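Local coordinates for protein putative mandelate racemase (Bordetella bronchiseptica, PDB 3OZY) that is of unknown function but, as a magnesium-binding member of the enolase superfamily, probably acts on acid sugars, at residues D77-F89 and I104-K118. Numbering follows the deposited sequence.
Sequences DPANINYLWHKVF and IAAMSGVDIALWDLK. With MG (magnesium ion), chain D.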
loop_
_atom_site.group_PDB
_atom_site.type_symbol
_atom_site.label_atom_id
_atom_site.label_comp_id
_atom_site.label_asym_id
_atom_site.label_seq_id
_atom_site.Cartn_x
_atom_site.Cartn_y
_atom_site.Cartn_z
ATOM N N ASP A 77 -17.450 -20.451 -6.176
ATOM C CA ASP A 77 -18.138 -20.883 -4.968
ATOM C C ASP A 77 -17.700 -19.992 -3.789
ATOM O O ASP A 77 -16.531 -19.991 -3.413
ATOM C CB ASP A 77 -17.771 -22.344 -4.700
ATOM C CG ASP A 77 -18.478 -22.925 -3.499
ATOM O OD1 ASP A 77 -19.123 -22.175 -2.743
ATOM O OD2 ASP A 77 -18.382 -24.159 -3.311
ATOM N N PRO A 78 -18.632 -19.221 -3.208
ATOM C CA PRO A 78 -18.243 -18.314 -2.119
ATOM C C PRO A 78 -17.806 -19.055 -0.858
ATOM O O PRO A 78 -17.204 -18.440 0.025
ATOM C CB PRO A 78 -19.528 -17.531 -1.850
ATOM C CG PRO A 78 -20.623 -18.519 -2.216
ATOM C CD PRO A 78 -20.086 -19.201 -3.449
ATOM N N ALA A 79 -18.095 -20.348 -0.762
ATOM C CA ALA A 79 -17.755 -21.095 0.445
ATOM C C ALA A 79 -16.252 -21.216 0.671
ATOM O O ALA A 79 -15.816 -21.387 1.805
ATOM C CB ALA A 79 -18.383 -22.475 0.413
ATOM N N ASN A 80 -15.479 -21.160 -0.408
ATOM C CA ASN A 80 -14.019 -21.283 -0.345
ATOM C C ASN A 80 -13.367 -19.935 -0.071
ATOM O O ASN A 80 -12.627 -19.410 -0.906
ATOM C CB ASN A 80 -13.480 -21.841 -1.663
ATOM C CG ASN A 80 -14.067 -23.185 -2.012
ATOM O OD1 ASN A 80 -14.272 -24.031 -1.143
ATOM N ND2 ASN A 80 -14.340 -23.390 -3.300
ATOM N N ILE A 81 -13.644 -19.378 1.103
ATOM C CA ILE A 81 -13.137 -18.052 1.439
ATOM C C ILE A 81 -11.617 -18.046 1.441
ATOM O O ILE A 81 -10.988 -17.114 0.941
ATOM C CB ILE A 81 -13.663 -17.562 2.797
ATOM C CG1 ILE A 81 -15.193 -17.609 2.825
ATOM C CG2 ILE A 81 -13.170 -16.134 3.066
ATOM C CD1 ILE A 81 -15.801 -17.059 4.113
ATOM N N ASN A 82 -11.020 -19.103 1.981
ATOM C CA ASN A 82 -9.562 -19.179 2.015
ATOM C C ASN A 82 -8.931 -19.167 0.624
ATOM O O ASN A 82 -7.992 -18.400 0.357
ATOM C CB ASN A 82 -9.122 -20.401 2.817
ATOM C CG ASN A 82 -9.426 -20.248 4.289
ATOM O OD1 ASN A 82 -9.020 -19.268 4.911
ATOM N ND2 ASN A 82 -10.144 -21.206 4.856
ATOM N N TYR A 83 -9.456 -20.001 -0.271
ATOM C CA TYR A 83 -8.997 -19.994 -1.652
ATOM C C TYR A 83 -9.149 -18.604 -2.270
ATOM O O TYR A 83 -8.226 -18.090 -2.902
ATOM C CB TYR A 83 -9.775 -21.028 -2.473
ATOM C CG TYR A 83 -9.546 -20.908 -3.961
ATOM C CD1 TYR A 83 -8.324 -21.256 -4.520
ATOM C CD2 TYR A 83 -10.547 -20.448 -4.809
ATOM C CE1 TYR A 83 -8.097 -21.140 -5.877
ATOM C CE2 TYR A 83 -10.330 -20.338 -6.179
ATOM C CZ TYR A 83 -9.103 -20.682 -6.701
ATOM O OH TYR A 83 -8.869 -20.574 -8.055
ATOM N N LEU A 84 -10.315 -17.994 -2.085
ATOM C CA LEU A 84 -10.601 -16.721 -2.745
ATOM C C LEU A 84 -9.723 -15.573 -2.247
ATOM O O LEU A 84 -9.362 -14.682 -3.029
ATOM C CB LEU A 84 -12.086 -16.371 -2.622
ATOM C CG LEU A 84 -12.998 -17.321 -3.403
ATOM C CD1 LEU A 84 -14.456 -17.051 -3.062
ATOM C CD2 LEU A 84 -12.765 -17.205 -4.907
ATOM N N TRP A 85 -9.349 -15.603 -0.967
ATOM C CA TRP A 85 -8.453 -14.576 -0.431
ATOM C C TRP A 85 -7.153 -14.584 -1.219
ATOM O O TRP A 85 -6.666 -13.549 -1.679
ATOM C CB TRP A 85 -8.161 -14.820 1.056
ATOM C CG TRP A 85 -7.569 -13.606 1.721
ATOM C CD1 TRP A 85 -8.248 -12.648 2.422
ATOM C CD2 TRP A 85 -6.192 -13.193 1.705
ATOM N NE1 TRP A 85 -7.381 -11.677 2.853
ATOM C CE2 TRP A 85 -6.113 -11.986 2.431
ATOM C CE3 TRP A 85 -5.017 -13.736 1.168
ATOM C CZ2 TRP A 85 -4.913 -11.304 2.624
ATOM C CZ3 TRP A 85 -3.815 -13.052 1.363
ATOM C CH2 TRP A 85 -3.778 -11.849 2.085
ATOM N N HIS A 86 -6.591 -15.775 -1.373
ATOM C CA HIS A 86 -5.306 -15.918 -2.040
ATOM C C HIS A 86 -5.389 -15.720 -3.544
ATOM O O HIS A 86 -4.492 -15.117 -4.143
ATOM C CB HIS A 86 -4.659 -17.235 -1.613
ATOM C CG HIS A 86 -4.311 -17.238 -0.162
ATOM N ND1 HIS A 86 -3.084 -16.824 0.303
ATOM C CD2 HIS A 86 -5.059 -17.492 0.938
ATOM C CE1 HIS A 86 -3.069 -16.877 1.621
ATOM N NE2 HIS A 86 -4.259 -17.272 2.034
ATOM N N LYS A 87 -6.489 -16.155 -4.148
ATOM C CA LYS A 87 -6.701 -15.906 -5.562
ATOM C C LYS A 87 -6.653 -14.398 -5.828
ATOM O O LYS A 87 -6.020 -13.936 -6.783
ATOM C CB LYS A 87 -8.051 -16.477 -6.006
ATOM C CG LYS A 87 -8.297 -16.310 -7.488
ATOM C CD LYS A 87 -9.673 -16.782 -7.918
ATOM C CE LYS A 87 -9.767 -16.705 -9.440
ATOM N NZ LYS A 87 -11.156 -16.874 -9.948
ATOM N N VAL A 88 -7.316 -13.626 -4.973
ATOM C CA VAL A 88 -7.385 -12.178 -5.152
ATOM C C VAL A 88 -6.053 -11.487 -4.844
ATOM O O VAL A 88 -5.592 -10.631 -5.605
ATOM C CB VAL A 88 -8.520 -11.593 -4.293
ATOM C CG1 VAL A 88 -8.426 -10.070 -4.203
ATOM C CG2 VAL A 88 -9.875 -12.019 -4.852
ATOM N N PHE A 89 -5.423 -11.872 -3.738
ATOM C CA PHE A 89 -4.170 -11.234 -3.329
ATOM C C PHE A 89 -3.048 -11.443 -4.345
ATOM O O PHE A 89 -2.391 -10.493 -4.771
ATOM C CB PHE A 89 -3.748 -11.743 -1.942
ATOM C CG PHE A 89 -2.460 -11.142 -1.426
ATOM C CD1 PHE A 89 -2.467 -9.938 -0.728
ATOM C CD2 PHE A 89 -1.255 -11.811 -1.591
ATOM C CE1 PHE A 89 -1.285 -9.390 -0.242
ATOM C CE2 PHE A 89 -0.069 -11.268 -1.112
ATOM C CZ PHE A 89 -0.085 -10.059 -0.428
ATOM N N ILE A 104 -5.841 -3.629 -0.118
ATOM C CA ILE A 104 -5.983 -4.578 0.984
ATOM C C ILE A 104 -7.247 -4.274 1.804
ATOM O O ILE A 104 -7.956 -5.195 2.214
ATOM C CB ILE A 104 -4.719 -4.592 1.886
ATOM C CG1 ILE A 104 -3.453 -4.899 1.059
ATOM C CG2 ILE A 104 -4.894 -5.578 3.041
ATOM C CD1 ILE A 104 -3.377 -6.345 0.527
ATOM N N ALA A 105 -7.535 -2.988 2.017
ATOM C CA ALA A 105 -8.791 -2.610 2.661
ATOM C C ALA A 105 -9.982 -3.069 1.812
ATOM O O ALA A 105 -10.934 -3.649 2.328
ATOM C CB ALA A 105 -8.839 -1.101 2.917
ATOM N N ALA A 106 -9.911 -2.839 0.505
ATOM C CA ALA A 106 -10.954 -3.318 -0.407
ATOM C C ALA A 106 -11.181 -4.833 -0.279
ATOM O O ALA A 106 -12.320 -5.297 -0.166
ATOM C CB ALA A 106 -10.617 -2.929 -1.859
ATOM N N MET A 107 -10.092 -5.599 -0.272
ATOM C CA MET A 107 -10.174 -7.053 -0.090
ATOM C C MET A 107 -10.864 -7.387 1.216
ATOM O O MET A 107 -11.581 -8.389 1.328
ATOM C CB MET A 107 -8.778 -7.686 -0.010
ATOM C CG MET A 107 -8.052 -7.865 -1.306
ATOM S SD MET A 107 -6.570 -8.850 -1.017
ATOM C CE MET A 107 -7.273 -10.454 -0.609
ATOM N N SER A 108 -10.575 -6.580 2.232
ATOM C CA SER A 108 -11.115 -6.807 3.562
ATOM C C SER A 108 -12.631 -6.706 3.584
ATOM O O SER A 108 -13.304 -7.513 4.218
ATOM C CB SER A 108 -10.545 -5.793 4.550
ATOM O OG SER A 108 -9.130 -5.840 4.599
ATOM N N GLY A 109 -13.159 -5.700 2.895
ATOM C CA GLY A 109 -14.601 -5.506 2.802
ATOM C C GLY A 109 -15.279 -6.688 2.125
ATOM O O GLY A 109 -16.335 -7.161 2.564
ATOM N N VAL A 110 -14.649 -7.184 1.061
ATOM C CA VAL A 110 -15.166 -8.339 0.333
ATOM C C VAL A 110 -15.073 -9.610 1.179
ATOM O O VAL A 110 -16.015 -10.410 1.237
ATOM C CB VAL A 110 -14.420 -8.506 -1.000
ATOM C CG1 VAL A 110 -14.758 -9.852 -1.666
ATOM C CG2 VAL A 110 -14.724 -7.320 -1.925
ATOM N N ASP A 111 -13.947 -9.784 1.864
ATOM C CA ASP A 111 -13.759 -10.930 2.754
ATOM C C ASP A 111 -14.809 -10.963 3.871
ATOM O O ASP A 111 -15.373 -12.018 4.178
ATOM C CB ASP A 111 -12.334 -10.922 3.332
ATOM C CG ASP A 111 -12.040 -12.134 4.204
ATOM O OD1 ASP A 111 -11.638 -13.184 3.651
ATOM O OD2 ASP A 111 -12.201 -12.052 5.442
ATOM N N ILE A 112 -15.074 -9.813 4.481
ATOM C CA ILE A 112 -16.130 -9.728 5.483
ATOM C C ILE A 112 -17.466 -10.151 4.870
ATOM O O ILE A 112 -18.213 -10.909 5.480
ATOM C CB ILE A 112 -16.226 -8.316 6.096
ATOM C CG1 ILE A 112 -15.030 -8.072 7.028
ATOM C CG2 ILE A 112 -17.517 -8.165 6.882
ATOM C CD1 ILE A 112 -14.837 -6.623 7.450
ATOM N N ALA A 113 -17.753 -9.688 3.655
ATOM C CA ALA A 113 -19.008 -10.060 3.000
ATOM C C ALA A 113 -19.093 -11.571 2.768
ATOM O O ALA A 113 -20.167 -12.161 2.911
ATOM C CB ALA A 113 -19.191 -9.287 1.693
ATOM N N LEU A 114 -17.972 -12.204 2.422
ATOM C CA LEU A 114 -17.974 -13.650 2.229
ATOM C C LEU A 114 -18.256 -14.381 3.541
ATOM O O LEU A 114 -18.955 -15.386 3.555
ATOM C CB LEU A 114 -16.658 -14.126 1.616
ATOM C CG LEU A 114 -16.412 -13.667 0.177
ATOM C CD1 LEU A 114 -15.044 -14.107 -0.301
ATOM C CD2 LEU A 114 -17.500 -14.209 -0.755
ATOM N N TRP A 115 -17.713 -13.879 4.650
ATOM C CA TRP A 115 -17.986 -14.480 5.952
ATOM C C TRP A 115 -19.444 -14.265 6.367
ATOM O O TRP A 115 -20.072 -15.156 6.948
ATOM C CB TRP A 115 -17.017 -13.949 7.021
ATOM C CG TRP A 115 -15.700 -14.667 7.031
ATOM C CD1 TRP A 115 -14.520 -14.263 6.454
ATOM C CD2 TRP A 115 -15.432 -15.923 7.651
ATOM N NE1 TRP A 115 -13.534 -15.200 6.682
ATOM C CE2 TRP A 115 -14.068 -16.221 7.426
ATOM C CE3 TRP A 115 -16.208 -16.823 8.389
ATOM C CZ2 TRP A 115 -13.470 -17.388 7.907
ATOM C CZ3 TRP A 115 -15.614 -17.980 8.863
ATOM C CH2 TRP A 115 -14.257 -18.254 8.616
ATOM N N ASP A 116 -19.979 -13.085 6.081
ATOM C CA ASP A 116 -21.381 -12.811 6.363
ATOM C C ASP A 116 -22.248 -13.778 5.561
ATOM O O ASP A 116 -23.180 -14.381 6.089
ATOM C CB ASP A 116 -21.707 -11.347 6.030
ATOM C CG ASP A 116 -23.147 -10.981 6.330
ATOM O OD1 ASP A 116 -23.622 -11.246 7.455
ATOM O OD2 ASP A 116 -23.803 -10.409 5.439
ATOM N N LEU A 117 -21.909 -13.944 4.288
ATOM C CA LEU A 117 -22.629 -14.841 3.394
ATOM C C LEU A 117 -22.584 -16.267 3.937
ATOM O O LEU A 117 -23.609 -16.947 4.021
ATOM C CB LEU A 117 -22.022 -14.753 1.993
ATOM C CG LEU A 117 -22.816 -15.303 0.801
ATOM C CD1 LEU A 117 -22.259 -14.727 -0.490
ATOM C CD2 LEU A 117 -22.806 -16.829 0.749
ATOM N N LYS A 118 -21.392 -16.708 4.335
ATOM C CA LYS A 118 -21.231 -18.047 4.893
ATOM C C LYS A 118 -22.103 -18.256 6.142
ATOM O O LYS A 118 -22.807 -19.270 6.263
ATOM C CB LYS A 118 -19.750 -18.318 5.205
ATOM C CG LYS A 118 -19.474 -19.689 5.811
ATOM C CD LYS A 118 -17.962 -19.918 5.977
ATOM C CE LYS A 118 -17.264 -20.224 4.648
ATOM N NZ LYS A 118 -17.379 -21.673 4.270
HETATM MG MG MG D . -1.081 -16.843 -0.430
HETATM O O HOH W 1 -19.178 -17.614 1.819
HETATM O O HOH W 2 -11.556 -14.009 0.952
HETATM O O HOH W 3 -0.979 -19.075 -1.432
#
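Ile-81 drops as a knob into a hole formed by Asp-111, Leu-114, Trp-115 and Lys-118, its CD1 standing almost on the normal of the Trp-115 five-membered ring, 3.6 Å from the centroid. With CG1 anti to the carbonyl carbon (chi1 -55°) and an extended chi2, the ethyl arm reaches this face while CG2 lies against the Asp-111 carboxylate. Two turns before Leu-114 on helix 102-122, Met-107 works in the reverse sense: a bend at chi3 (68°) brings CE over one face of the Trp-85 indole, 3.6 Å from the centroid of the five-membered ring, in a CH-pi contact, and its CG rests on Val-88 CG1. Beyond it, Ile-104 CD1 meets the edge of the Phe-89 ring. At the other end, Pro-78 packs on Leu-114 and Leu-117.

Polar groups flank this core. The buried Asp-111 OD1 lies near the plane of the Trp-85 ring, at its edge, and is satisfied by a water shared with Ile-81 O and by Thr-285 of helix 284-296. A second water bridges Pro-78 O and Leu-114 O, and at the partly exposed edge Lys-118 curls so that NZ donates to Ala-79 O at 2.9 Å, on a lone pair. His-86, turned away from this interface, binds a magnesium ion together with His-90. Segments 81-89 and 104-118 run nearly antiparallel (165°), with a closest axial approach of 10.7 Å, forming a helical hairpin in the N-terminal capping domain of the enolase superfamily.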